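Local coordinates for protein putative cytochrome P450 154A1 (Streptomyces coelicolor, PDB 1ODO) that carries haem in a cytochrome P450 fold, with 4-phenyl-1H-imidazole bound at the haem iron in this crystal form, at residues A[18-23]-A[289-294]; A[64-67]-A[71-74]; A[84-89]-A[236-241]; A[139-144]-A[247-252]. All coordinates share one frame; numbering follows the deposited sequence. Where two conformers were deposited one is given.

Contact 1: residues A[18-23]-A[289-294]; sequences HTEHRT and VKHLPL. With HEM (protoporphyrin IX containing Fe), chain B.
Glu20 and His291 make this contact almost by themselves, through one short, nearly straight hydrogen bond: His291 NE2 donates to Glu20 OE2 over 2.7 Å, at an N-H...O angle of 176°. The oxygen sits at the edge of the imidazole, in its plane. The carboxylate is turned well away from that plane, by 65°, and the NE2-H comes down on OE2 from above the carboxylate rather than within it. Glu20 gets there because its chain leaves helix 17-25 fully extended through CG, with the carboxylate twisted at the end. The other ring nitrogen, His291 ND1, bonds to Ser318 OG, and with both nitrogens engaged the rotation of the buried ring is fixed.

The lysine side is looser. Lys290 NZ stops 5.4 Å short of Glu20 OE2, and a water fills in, donating to OE2 at 2.9 Å and accepting from NZ at 2.8 Å. NZ is also held by Ser392 O. OE2 thus accepts two bonds, and the positive charge nearby probably favours the ionised carboxylate.

Beyond His291 the chain enters strand 292-297 of the mixed sheet, where Leu292 CG lies 3.7 Å from haem O1D. Strand 314-317 runs antiparallel beside it, Leu316 touching His291, and helix 319-322 fills in against Lys290 and Leu292, while Leu24 of helix 17-25 also meets the histidine.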
# COMPACT_ATOMS: atom_id res chain seq x y z
N HIS A 18 -13.91 9.04 -4.38
CA HIS A 18 -15.15 8.37 -4.77
C HIS A 18 -15.66 8.94 -6.09
O HIS A 18 -16.10 8.20 -6.97
CB HIS A 18 -16.24 8.54 -3.71
CG HIS A 18 -15.96 7.82 -2.43
ND1 HIS A 18 -15.38 6.57 -2.40
CD2 HIS A 18 -16.21 8.15 -1.14
CE1 HIS A 18 -15.28 6.16 -1.15
NE2 HIS A 18 -15.78 7.10 -0.37
N THR A 19 -15.62 10.26 -6.22
CA THR A 19 -16.07 10.88 -7.46
C THR A 19 -15.08 10.50 -8.54
O THR A 19 -15.45 10.24 -9.69
CB THR A 19 -16.14 12.41 -7.34
OG1 THR A 19 -17.16 12.77 -6.40
CG2 THR A 19 -16.47 13.03 -8.70
N GLU A 20 -13.80 10.46 -8.18
CA GLU A 20 -12.76 10.11 -9.13
C GLU A 20 -13.03 8.72 -9.73
O GLU A 20 -12.83 8.50 -10.92
CB GLU A 20 -11.38 10.12 -8.46
CG GLU A 20 -10.25 9.68 -9.38
CD GLU A 20 -8.90 9.73 -8.70
OE1 GLU A 20 -8.22 10.78 -8.78
OE2 GLU A 20 -8.52 8.72 -8.07
N HIS A 21 -13.47 7.77 -8.89
CA HIS A 21 -13.75 6.42 -9.38
C HIS A 21 -14.76 6.49 -10.52
O HIS A 21 -14.58 5.88 -11.57
CB HIS A 21 -14.36 5.53 -8.29
CG HIS A 21 -13.47 5.29 -7.11
ND1 HIS A 21 -12.10 5.39 -7.18
CD2 HIS A 21 -13.77 4.91 -5.85
CE1 HIS A 21 -11.59 5.08 -6.00
NE2 HIS A 21 -12.57 4.78 -5.18
N ARG A 22 -15.84 7.22 -10.29
CA ARG A 22 -16.89 7.36 -11.29
C ARG A 22 -16.41 8.05 -12.55
O ARG A 22 -16.71 7.61 -13.66
CB ARG A 22 -18.08 8.13 -10.69
CG ARG A 22 -18.58 7.53 -9.40
CD ARG A 22 -19.82 8.24 -8.88
NE ARG A 22 -20.20 7.73 -7.56
CZ ARG A 22 -20.42 6.45 -7.29
NH1 ARG A 22 -20.30 5.53 -8.24
NH2 ARG A 22 -20.76 6.08 -6.06
N THR A 23 -15.66 9.14 -12.39
CA THR A 23 -15.15 9.88 -13.53
C THR A 23 -14.25 9.00 -14.40
O THR A 23 -14.35 9.03 -15.63
CB THR A 23 -14.37 11.12 -13.06
OG1 THR A 23 -15.22 11.92 -12.23
CG2 THR A 23 -13.90 11.94 -14.25
N VAL A 289 -4.01 1.50 -1.58
CA VAL A 289 -3.32 2.04 -2.75
C VAL A 289 -4.34 2.16 -3.88
O VAL A 289 -4.80 1.15 -4.42
CB VAL A 289 -2.16 1.12 -3.18
CG1 VAL A 289 -1.51 1.65 -4.46
CG2 VAL A 289 -1.13 1.04 -2.05
N LYS A 290 -4.69 3.39 -4.24
CA LYS A 290 -5.67 3.62 -5.30
C LYS A 290 -5.19 3.47 -6.74
O LYS A 290 -5.94 3.00 -7.60
CB LYS A 290 -6.29 5.01 -5.11
CG LYS A 290 -6.99 5.18 -3.77
CD LYS A 290 -7.43 6.62 -3.54
CE LYS A 290 -6.24 7.53 -3.29
NZ LYS A 290 -6.65 8.94 -3.05
N HIS A 291 -3.96 3.90 -7.01
CA HIS A 291 -3.38 3.82 -8.35
C HIS A 291 -1.94 3.36 -8.19
O HIS A 291 -1.27 3.76 -7.23
CB HIS A 291 -3.39 5.20 -9.02
CG HIS A 291 -4.75 5.81 -9.13
ND1 HIS A 291 -5.66 5.46 -10.10
CD2 HIS A 291 -5.35 6.78 -8.39
CE1 HIS A 291 -6.76 6.17 -9.95
NE2 HIS A 291 -6.60 6.98 -8.92
N LEU A 292 -1.46 2.55 -9.12
CA LEU A 292 -0.09 2.05 -9.04
C LEU A 292 0.82 2.44 -10.20
O LEU A 292 0.71 1.90 -11.29
CB LEU A 292 -0.12 0.52 -8.90
CG LEU A 292 1.10 -0.25 -8.35
CD1 LEU A 292 2.28 -0.17 -9.32
CD2 LEU A 292 1.47 0.33 -6.99
N PRO A 293 1.72 3.40 -9.97
CA PRO A 293 2.64 3.81 -11.04
C PRO A 293 3.84 2.85 -10.98
O PRO A 293 4.34 2.58 -9.89
CB PRO A 293 3.02 5.23 -10.63
CG PRO A 293 3.01 5.16 -9.15
CD PRO A 293 1.79 4.33 -8.83
N LEU A 294 4.28 2.31 -12.11
CA LEU A 294 3.71 2.56 -13.42
C LEU A 294 4.15 1.37 -14.27
O LEU A 294 5.11 0.68 -13.93
CB LEU A 294 4.29 3.86 -13.99
CG LEU A 294 3.61 4.54 -15.18
CD1 LEU A 294 2.18 4.92 -14.81
CD2 LEU A 294 4.41 5.79 -15.57
CHA HEM B . 3.70 -4.55 -4.06
CHB HEM B . 5.59 -5.46 0.28
CHC HEM B . 1.47 -4.09 2.38
CHD HEM B . -0.40 -3.17 -1.95
C1A HEM B . 4.59 -4.93 -3.08
C2A HEM B . 5.95 -5.42 -3.29
C3A HEM B . 6.48 -5.67 -2.09
C4A HEM B . 5.47 -5.36 -1.08
CMA HEM B . 7.89 -6.19 -1.77
CAA HEM B . 6.60 -5.59 -4.68
CBA HEM B . 6.22 -6.94 -5.31
CGA HEM B . 6.80 -7.22 -6.69
O1A HEM B . 6.90 -6.20 -7.46
O2A HEM B . 7.11 -8.37 -6.97
C1B HEM B . 4.65 -5.16 1.23
C2B HEM B . 4.86 -5.29 2.66
C3B HEM B . 3.70 -4.91 3.26
C4B HEM B . 2.77 -4.54 2.21
CMB HEM B . 6.17 -5.77 3.32
CAB HEM B . 3.36 -4.84 4.76
CBB HEM B . 3.34 -6.20 5.47
C1C HEM B . 0.59 -3.73 1.36
C2C HEM B . -0.78 -3.24 1.60
C3C HEM B . -1.31 -2.98 0.38
C4C HEM B . -0.28 -3.30 -0.60
CMC HEM B . -1.41 -3.09 3.02
CAC HEM B . -2.70 -2.43 -0.03
CBC HEM B . -3.92 -3.08 0.63
C1D HEM B . 0.54 -3.45 -2.91
C2D HEM B . 0.37 -3.28 -4.33
C3D HEM B . 1.52 -3.65 -4.93
C4D HEM B . 2.42 -4.08 -3.87
CMD HEM B . -0.91 -2.74 -5.00
CAD HEM B . 1.83 -3.60 -6.43
CBD HEM B . 1.10 -4.60 -7.34
CGD HEM B . 1.53 -4.29 -8.76
O1D HEM B . 0.71 -3.78 -9.53
O2D HEM B . 2.73 -4.53 -9.05
NA HEM B . 4.33 -4.91 -1.73
NB HEM B . 3.36 -4.70 0.98
NC HEM B . 0.86 -3.75 0.02
ND HEM B . 1.81 -3.94 -2.63
FE HEM B . 2.58 -4.34 -0.86
O HOH W 1 -7.67 9.78 -5.54

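Contact 2: residues A[64-67]-A[71-74]; sequences AHWP and EVVG
Two similar torsions bring Trp66 and Val72 together. In Trp66, chi1 of -170° swings CG to the far side of CA from the backbone N, and the indole reaches out toward the second short helix. In Val72, chi1 of 175° places CG1 likewise, with CG2 next to its own N, and the isopropyl fork faces the incoming ring. What touches is the far corner of the six-membered ring: Trp66 CH2 is 3.8 Å from Val72 CG1 and 4.0 Å from Val72 CG2. CG2 also reaches the neighbouring ring carbon, with Trp66 CZ2 at 4.0 Å. Both methyls meet that corner from the same side of the indole plane, the side chains crossing at about a right angle. This is plain apolar contact, and the indole nitrogen takes no part in it.

Nearer the surface the segments draw apart. Pro67 and Glu71 are the closest residues along the backbone, yet their CA atoms are still 8.5 Å apart, and Pro67 O lies 4.4 Å from Glu71 OE1, a loose approach at the rim.

The buried indole has further company: it stacks on the ring of Tyr296, and Val38 of strand 38-43 touches both Trp66 and Val72. Trp66 is where the chain leaves helix 62-65, and a short turn leads into helix 69-72. Such short helical pieces, strung between strand 58-59 and helix 92-100, belong to the B-C region of the cytochrome P450 fold, here tucked against the mixed beta-sheet.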
# COMPACT_ATOMS: atom_id res chain seq x y z
N ALA A 64 14.25 -0.25 -19.31
CA ALA A 64 14.24 -1.05 -20.52
C ALA A 64 13.05 -0.84 -21.46
O ALA A 64 13.21 -0.92 -22.68
CB ALA A 64 14.33 -2.53 -20.15
N HIS A 65 11.88 -0.54 -20.90
CA HIS A 65 10.70 -0.36 -21.75
C HIS A 65 9.98 0.98 -21.84
O HIS A 65 8.93 1.07 -22.48
CB HIS A 65 9.70 -1.46 -21.38
CG HIS A 65 10.28 -2.84 -21.42
ND1 HIS A 65 10.80 -3.40 -22.58
CD2 HIS A 65 10.44 -3.77 -20.45
CE1 HIS A 65 11.25 -4.61 -22.31
NE2 HIS A 65 11.04 -4.86 -21.03
N TRP A 66 10.52 2.03 -21.22
CA TRP A 66 9.87 3.34 -21.29
C TRP A 66 10.85 4.34 -21.91
O TRP A 66 11.73 4.86 -21.24
CB TRP A 66 9.44 3.82 -19.89
CG TRP A 66 8.57 5.05 -19.91
CD1 TRP A 66 7.82 5.51 -20.96
CD2 TRP A 66 8.27 5.91 -18.80
NE1 TRP A 66 7.08 6.60 -20.58
CE2 TRP A 66 7.34 6.87 -19.26
CE3 TRP A 66 8.70 5.96 -17.47
CZ2 TRP A 66 6.82 7.87 -18.42
CZ3 TRP A 66 8.19 6.96 -16.64
CH2 TRP A 66 7.26 7.90 -17.12
N PRO A 67 10.70 4.61 -23.22
CA PRO A 67 11.57 5.54 -23.95
C PRO A 67 11.70 6.92 -23.32
O PRO A 67 12.76 7.55 -23.41
CB PRO A 67 10.93 5.59 -25.33
CG PRO A 67 10.37 4.21 -25.49
CD PRO A 67 9.73 3.98 -24.13
N GLU A 71 14.04 11.35 -19.89
CA GLU A 71 13.57 12.73 -19.82
C GLU A 71 12.74 12.98 -18.56
O GLU A 71 12.89 14.00 -17.90
CB GLU A 71 12.72 13.06 -21.05
CG GLU A 71 13.28 12.52 -22.35
CD GLU A 71 12.27 12.54 -23.48
OE1 GLU A 71 12.46 11.78 -24.46
OE2 GLU A 71 11.30 13.33 -23.41
N VAL A 72 11.86 12.03 -18.25
CA VAL A 72 10.99 12.12 -17.09
C VAL A 72 11.64 12.06 -15.71
O VAL A 72 11.23 12.77 -14.79
CB VAL A 72 9.90 11.01 -17.16
CG1 VAL A 72 9.06 11.00 -15.90
CG2 VAL A 72 9.02 11.23 -18.39
N VAL A 73 12.66 11.22 -15.57
CA VAL A 73 13.35 11.07 -14.29
C VAL A 73 13.85 12.35 -13.61
O VAL A 73 13.94 12.40 -12.38
CB VAL A 73 14.54 10.09 -14.42
CG1 VAL A 73 15.67 10.72 -15.21
CG2 VAL A 73 14.99 9.66 -13.04
N GLY A 74 14.16 13.38 -14.39
CA GLY A 74 14.64 14.61 -13.79
C GLY A 74 13.58 15.67 -13.50
O GLY A 74 13.84 16.62 -12.77

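Contact 3: residues A[84-89]-A[236-241]; sequences VENMFT and LLLMIS. With HEM (protoporphyrin IX containing Fe), chain B; PIM (4-phenyl-1H-imidazole), chain C.
In the P450 pocket, the B-C loop meets helix 229-244 around a single leucine: Leu238 touches Asn86, Met87 and Phe88 in turn. Its CB packs against the nitrogen end of the amide, 3.6 Å from Asn86 ND2, which spends a proton on Asp234 O one turn back in the same helix. The methyl CD2 wedges between loop and cofactor, 3.8 Å from Met87 CG and also 3.8 Å from the haem methyl CMA. The other methyl, CD1, faces the ligand, 3.6 Å from C11 of 4-phenyl-1H-imidazole.

Phe88 shares that ligand. With CG turned away from its own N (chi1 -165°), the ring leads off from the helix, and the ligand's C10 sits 3.6 Å above the middle of one face. The ligand's N3 binds the haem iron at 2.3 Å, so Leu238, Phe88 and the CB of Ser241 line the phenyl end while the metal holds the imidazole. Met239 SD adds a contact on the haem edge, 3.6 Å from CMA.

The loop is braced internally, Thr89 OG1 donating to Val84 O. In helix 229-244, Leu237 O accepts from Ser241 OG as well as from the helical N-H of Ser241. Leu236, Leu237 and Ile240 pack on helix 181-204, and Met87 lies against His95, Leu98 and Arg99 of helix 92-100.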
# COMPACT_ATOMS: atom_id res chain seq x y z
N VAL A 84 13.82 3.42 -8.94
CA VAL A 84 14.51 2.48 -8.06
C VAL A 84 14.89 1.23 -8.84
O VAL A 84 14.33 0.96 -9.90
CB VAL A 84 13.63 2.05 -6.86
CG1 VAL A 84 13.45 3.21 -5.88
CG2 VAL A 84 12.28 1.54 -7.35
N GLU A 85 15.84 0.49 -8.31
CA GLU A 85 16.30 -0.74 -8.93
C GLU A 85 16.03 -1.88 -7.96
O GLU A 85 16.90 -2.26 -7.18
CB GLU A 85 17.80 -0.67 -9.24
CG GLU A 85 18.17 0.41 -10.25
CD GLU A 85 19.67 0.49 -10.46
OE1 GLU A 85 20.26 -0.52 -10.90
OE2 GLU A 85 20.25 1.56 -10.19
N ASN A 86 14.81 -2.40 -8.00
CA ASN A 86 14.43 -3.50 -7.13
C ASN A 86 13.35 -4.32 -7.84
O ASN A 86 13.08 -4.10 -9.02
CB ASN A 86 13.92 -2.98 -5.77
CG ASN A 86 12.80 -1.97 -5.91
OD1 ASN A 86 11.99 -2.06 -6.84
ND2 ASN A 86 12.74 -1.01 -4.99
N MET A 87 12.74 -5.26 -7.14
CA MET A 87 11.71 -6.09 -7.76
C MET A 87 10.52 -5.27 -8.28
O MET A 87 9.86 -5.67 -9.24
CB MET A 87 11.21 -7.15 -6.78
CG MET A 87 10.32 -6.61 -5.67
SD MET A 87 9.78 -7.91 -4.53
CE MET A 87 11.15 -7.88 -3.35
N PHE A 88 10.26 -4.14 -7.64
CA PHE A 88 9.15 -3.25 -8.01
C PHE A 88 9.28 -2.68 -9.43
O PHE A 88 8.30 -2.24 -10.02
CB PHE A 88 9.05 -2.10 -6.99
CG PHE A 88 7.75 -1.33 -7.05
CD1 PHE A 88 6.58 -1.87 -6.54
CD2 PHE A 88 7.72 -0.05 -7.60
CE1 PHE A 88 5.39 -1.15 -6.56
CE2 PHE A 88 6.53 0.68 -7.63
CZ PHE A 88 5.37 0.13 -7.11
N THR A 89 10.50 -2.66 -9.96
CA THR A 89 10.74 -2.13 -11.30
C THR A 89 11.47 -3.14 -12.18
O THR A 89 12.10 -2.77 -13.17
CB THR A 89 11.59 -0.85 -11.25
OG1 THR A 89 12.82 -1.13 -10.56
CG2 THR A 89 10.84 0.25 -10.51
N LEU A 236 15.79 -2.18 0.22
CA LEU A 236 15.51 -1.81 1.61
C LEU A 236 14.50 -0.67 1.63
O LEU A 236 13.63 -0.62 2.49
CB LEU A 236 16.80 -1.39 2.32
CG LEU A 236 17.77 -2.53 2.64
CD1 LEU A 236 19.01 -1.97 3.32
CD2 LEU A 236 17.08 -3.55 3.54
N LEU A 237 14.63 0.26 0.69
CA LEU A 237 13.72 1.39 0.61
C LEU A 237 12.30 0.87 0.43
O LEU A 237 11.37 1.30 1.11
CB LEU A 237 14.10 2.30 -0.57
CG LEU A 237 13.32 3.60 -0.76
CD1 LEU A 237 14.16 4.59 -1.54
CD2 LEU A 237 11.99 3.33 -1.47
N LEU A 238 12.15 -0.08 -0.49
CA LEU A 238 10.85 -0.69 -0.78
C LEU A 238 10.25 -1.38 0.44
O LEU A 238 9.09 -1.14 0.80
CB LEU A 238 11.00 -1.71 -1.91
CG LEU A 238 9.82 -2.64 -2.18
CD1 LEU A 238 8.59 -1.83 -2.60
CD2 LEU A 238 10.19 -3.62 -3.29
N MET A 239 11.03 -2.25 1.07
CA MET A 239 10.54 -2.99 2.24
C MET A 239 10.21 -2.10 3.43
O MET A 239 9.20 -2.30 4.09
CB MET A 239 11.56 -4.05 2.64
CG MET A 239 11.93 -5.00 1.51
SD MET A 239 10.49 -5.75 0.71
CE MET A 239 9.79 -6.60 2.09
N ILE A 240 11.06 -1.11 3.70
CA ILE A 240 10.80 -0.22 4.82
C ILE A 240 9.59 0.67 4.54
O ILE A 240 8.73 0.85 5.40
CB ILE A 240 12.04 0.66 5.12
CG1 ILE A 240 13.15 -0.22 5.69
CG2 ILE A 240 11.67 1.78 6.10
CD1 ILE A 240 14.46 0.49 5.90
N SER A 241 9.51 1.21 3.32
CA SER A 241 8.38 2.07 2.97
C SER A 241 7.06 1.29 3.02
O SER A 241 6.05 1.80 3.50
CB SER A 241 8.56 2.65 1.57
OG SER A 241 9.69 3.51 1.52
CHA HEM B . 3.70 -4.55 -4.06
CHB HEM B . 5.59 -5.46 0.28
CHC HEM B . 1.47 -4.09 2.38
CHD HEM B . -0.40 -3.17 -1.95
C1A HEM B . 4.59 -4.93 -3.08
C2A HEM B . 5.95 -5.42 -3.29
C3A HEM B . 6.48 -5.67 -2.09
C4A HEM B . 5.47 -5.36 -1.08
CMA HEM B . 7.89 -6.19 -1.77
CAA HEM B . 6.60 -5.59 -4.68
CBA HEM B . 6.22 -6.94 -5.31
CGA HEM B . 6.80 -7.22 -6.69
O1A HEM B . 6.90 -6.20 -7.46
O2A HEM B . 7.11 -8.37 -6.97
C1B HEM B . 4.65 -5.16 1.23
C2B HEM B . 4.86 -5.29 2.66
C3B HEM B . 3.70 -4.91 3.26
C4B HEM B . 2.77 -4.54 2.21
CMB HEM B . 6.17 -5.77 3.32
CAB HEM B . 3.36 -4.84 4.76
CBB HEM B . 3.34 -6.20 5.47
C1C HEM B . 0.59 -3.73 1.36
C2C HEM B . -0.78 -3.24 1.60
C3C HEM B . -1.31 -2.98 0.38
C4C HEM B . -0.28 -3.30 -0.60
CMC HEM B . -1.41 -3.09 3.02
CAC HEM B . -2.70 -2.43 -0.03
CBC HEM B . -3.92 -3.08 0.63
C1D HEM B . 0.54 -3.45 -2.91
C2D HEM B . 0.37 -3.28 -4.33
C3D HEM B . 1.52 -3.65 -4.93
C4D HEM B . 2.42 -4.08 -3.87
CMD HEM B . -0.91 -2.74 -5.00
CAD HEM B . 1.83 -3.60 -6.43
CBD HEM B . 1.10 -4.60 -7.34
CGD HEM B . 1.53 -4.29 -8.76
O1D HEM B . 0.71 -3.78 -9.53
O2D HEM B . 2.73 -4.53 -9.05
NA HEM B . 4.33 -4.91 -1.73
NB HEM B . 3.36 -4.70 0.98
NC HEM B . 0.86 -3.75 0.02
ND HEM B . 1.81 -3.94 -2.63
FE HEM B . 2.58 -4.34 -0.86
N1 PIM C . 3.78 -0.16 -0.24
C2 PIM C . 3.05 -1.29 0.07
N3 PIM C . 3.36 -2.19 -0.72
C4 PIM C . 4.28 -1.76 -1.57
C5 PIM C . 4.56 -0.48 -1.29
C6 PIM C . 5.52 0.48 -1.94
C7 PIM C . 6.09 1.52 -1.13
C8 PIM C . 7.01 2.44 -1.74
C9 PIM C . 7.33 2.28 -3.12
C10 PIM C . 6.76 1.25 -3.91
C11 PIM C . 5.85 0.35 -3.27

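Contact 4: residues A[139-144]-A[247-252]; sequences DLRQEL and TVNVID. With HEM (protoporphyrin IX containing Fe), chain B.
Arg141 and Asp252 lie where the backbones come closest, their CA atoms 6.3 Å apart, as helix 140-145 meets helix 247-260 at 124° between the directions of the two short segments. The second helix is the C-terminal half of helix I, the long helix that passes over the haem in cytochromes P450; Thr247 and Val250 touch the cofactor on its other side. Asp139 caps the first helix, OD1 accepting from Arg141 N.

Arg141 stretches out from CG to NE and lays its guanidinium edge on Asn249. NH1 (3.0 Å) and NH2 (3.1 Å) both donate to Asn249 OD1, approaching from the same face of the amide, whose plane is only 18° from that of the guanidinium. NH1 also makes a salt bridge to Asp252 OD2 at 2.9 Å, though as a hydrogen bond it is weak and bent. Tyr146 OH takes a further bond from NH2, and His398 ND1 holds the aspartate's other oxygen, OD1. Val248, modelled in two conformers, places CG2 over one guanidinium face in the copy described, a less certain contact. A water closes the far end, accepting from Asn249 ND2 at 3.1 Å and, weakly, from Arg141 NH2 at 2.8 Å.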
# COMPACT_ATOMS: atom_id res chain seq x y z
N ASP A 139 -6.67 9.66 18.85
CA ASP A 139 -6.51 9.55 17.41
C ASP A 139 -5.96 8.15 17.16
O ASP A 139 -4.76 7.91 17.27
CB ASP A 139 -5.52 10.59 16.88
CG ASP A 139 -5.40 10.55 15.37
OD1 ASP A 139 -5.89 9.58 14.76
OD2 ASP A 139 -4.80 11.48 14.78
N LEU A 140 -6.86 7.23 16.84
CA LEU A 140 -6.49 5.84 16.58
C LEU A 140 -5.45 5.65 15.48
O LEU A 140 -4.69 4.68 15.50
CB LEU A 140 -7.75 5.03 16.26
CG LEU A 140 -7.74 3.56 16.67
CD1 LEU A 140 -7.61 3.45 18.19
CD2 LEU A 140 -9.03 2.89 16.20
N ARG A 141 -5.41 6.57 14.53
CA ARG A 141 -4.45 6.46 13.44
C ARG A 141 -3.03 6.57 14.01
O ARG A 141 -2.15 5.78 13.67
CB ARG A 141 -4.69 7.56 12.40
CG ARG A 141 -3.84 7.41 11.13
CD ARG A 141 -4.21 8.46 10.08
NE ARG A 141 -3.27 8.43 8.96
CZ ARG A 141 -3.33 7.58 7.94
NH1 ARG A 141 -4.30 6.67 7.88
NH2 ARG A 141 -2.41 7.61 6.99
N GLN A 142 -2.83 7.53 14.91
CA GLN A 142 -1.52 7.73 15.52
C GLN A 142 -1.19 6.76 16.66
O GLN A 142 -0.03 6.40 16.85
CB GLN A 142 -1.39 9.16 16.05
CG GLN A 142 -1.44 10.25 14.98
CD GLN A 142 -0.37 10.07 13.93
OE1 GLN A 142 0.80 9.82 14.25
NE2 GLN A 142 -0.75 10.19 12.66
N GLU A 143 -2.21 6.35 17.42
CA GLU A 143 -1.98 5.44 18.54
C GLU A 143 -2.03 3.94 18.25
O GLU A 143 -1.61 3.14 19.10
CB GLU A 143 -2.94 5.78 19.68
CG GLU A 143 -2.81 7.21 20.18
CD GLU A 143 -1.37 7.58 20.49
OE1 GLU A 143 -0.71 6.82 21.24
OE2 GLU A 143 -0.88 8.62 20.00
N LEU A 144 -2.53 3.54 17.08
CA LEU A 144 -2.60 2.12 16.75
C LEU A 144 -2.26 1.81 15.30
O LEU A 144 -1.35 1.02 15.02
CB LEU A 144 -4.00 1.57 17.05
CG LEU A 144 -4.23 0.11 16.65
CD1 LEU A 144 -3.28 -0.79 17.44
CD2 LEU A 144 -5.67 -0.30 16.90
N THR A 247 -0.26 -0.32 5.22
CA THR A 247 -1.07 -1.10 6.16
C THR A 247 -1.84 -0.19 7.11
O THR A 247 -2.97 -0.50 7.51
CB THR A 247 -0.21 -2.10 6.98
OG1 THR A 247 0.44 -3.02 6.09
CG2 THR A 247 -1.10 -2.90 7.92
N VAL A 248 -1.24 0.95 7.45
CA VAL A 248 -1.88 1.91 8.35
C VAL A 248 -3.26 2.29 7.81
O VAL A 248 -4.21 2.43 8.57
CB VAL A 248 -1.03 3.19 8.49
CG1 VAL A 248 -0.70 3.75 7.11
CG2 VAL A 248 -1.77 4.23 9.32
N ASN A 249 -3.35 2.45 6.50
CA ASN A 249 -4.61 2.82 5.87
C ASN A 249 -5.67 1.73 5.88
O ASN A 249 -6.87 2.02 5.90
CB ASN A 249 -4.35 3.30 4.45
CG ASN A 249 -3.53 4.57 4.43
OD1 ASN A 249 -3.80 5.50 5.20
ND2 ASN A 249 -2.51 4.61 3.58
N VAL A 250 -5.24 0.47 5.86
CA VAL A 250 -6.20 -0.62 5.88
C VAL A 250 -6.81 -0.66 7.28
O VAL A 250 -8.01 -0.86 7.43
CB VAL A 250 -5.52 -1.97 5.57
CG1 VAL A 250 -6.58 -3.06 5.50
CG2 VAL A 250 -4.75 -1.88 4.26
N ILE A 251 -5.98 -0.47 8.30
CA ILE A 251 -6.47 -0.49 9.68
C ILE A 251 -7.44 0.68 9.85
O ILE A 251 -8.52 0.55 10.43
CB ILE A 251 -5.31 -0.36 10.68
CG1 ILE A 251 -4.41 -1.60 10.59
CG2 ILE A 251 -5.86 -0.18 12.10
CD1 ILE A 251 -3.19 -1.58 11.50
N ASP A 252 -7.04 1.84 9.32
CA ASP A 252 -7.82 3.07 9.36
C ASP A 252 -9.20 2.83 8.75
O ASP A 252 -10.23 3.01 9.42
CB ASP A 252 -7.06 4.15 8.56
CG ASP A 252 -7.86 5.44 8.37
OD1 ASP A 252 -9.10 5.41 8.31
OD2 ASP A 252 -7.22 6.51 8.24
CHA HEM B . 3.70 -4.55 -4.06
CHB HEM B . 5.59 -5.46 0.28
CHC HEM B . 1.47 -4.09 2.38
CHD HEM B . -0.40 -3.17 -1.95
C1A HEM B . 4.59 -4.93 -3.08
C2A HEM B . 5.95 -5.42 -3.29
C3A HEM B . 6.48 -5.67 -2.09
C4A HEM B . 5.47 -5.36 -1.08
CMA HEM B . 7.89 -6.19 -1.77
CAA HEM B . 6.60 -5.59 -4.68
CBA HEM B . 6.22 -6.94 -5.31
CGA HEM B . 6.80 -7.22 -6.69
O1A HEM B . 6.90 -6.20 -7.46
O2A HEM B . 7.11 -8.37 -6.97
C1B HEM B . 4.65 -5.16 1.23
C2B HEM B . 4.86 -5.29 2.66
C3B HEM B . 3.70 -4.91 3.26
C4B HEM B . 2.77 -4.54 2.21
CMB HEM B . 6.17 -5.77 3.32
CAB HEM B . 3.36 -4.84 4.76
CBB HEM B . 3.34 -6.20 5.47
C1C HEM B . 0.59 -3.73 1.36
C2C HEM B . -0.78 -3.24 1.60
C3C HEM B . -1.31 -2.98 0.38
C4C HEM B . -0.28 -3.30 -0.60
CMC HEM B . -1.41 -3.09 3.02
CAC HEM B . -2.70 -2.43 -0.03
CBC HEM B . -3.92 -3.08 0.63
C1D HEM B . 0.54 -3.45 -2.91
C2D HEM B . 0.37 -3.28 -4.33
C3D HEM B . 1.52 -3.65 -4.93
C4D HEM B . 2.42 -4.08 -3.87
CMD HEM B . -0.91 -2.74 -5.00
CAD HEM B . 1.83 -3.60 -6.43
CBD HEM B . 1.10 -4.60 -7.34
CGD HEM B . 1.53 -4.29 -8.76
O1D HEM B . 0.71 -3.78 -9.53
O2D HEM B . 2.73 -4.53 -9.05
NA HEM B . 4.33 -4.91 -1.73
NB HEM B . 3.36 -4.70 0.98
NC HEM B . 0.86 -3.75 0.02
ND HEM B . 1.81 -3.94 -2.63
FE HEM B . 2.58 -4.34 -0.86
O HOH W 2 -1.24 7.28 4.45

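Contacts 3 and 4 are buried and use successive parts of the long haem-crossing helix, on opposite sides of the chain's centre. Their chemistry is nevertheless opposed: apolar around the ligand in contact 3, a guanidinium gripping an amide and a carboxylate in contact 4. Contact 1, partly buried, rests on a carboxylate-histidine hydrogen bond and a bridging water. Contact 2 lies farthest out, about 24 Å from the centre of the chain, and relies on van der Waals contact alone. Strand 292-297 ties three of them together: Leu294 CD2 is 3.9 Å from Trp66 CH2 of contact 2, and Leu292 CD1 is 3.8 Å from Phe88 CZ of contact 3. Contacts 1, 3 and 4 all reach the haem.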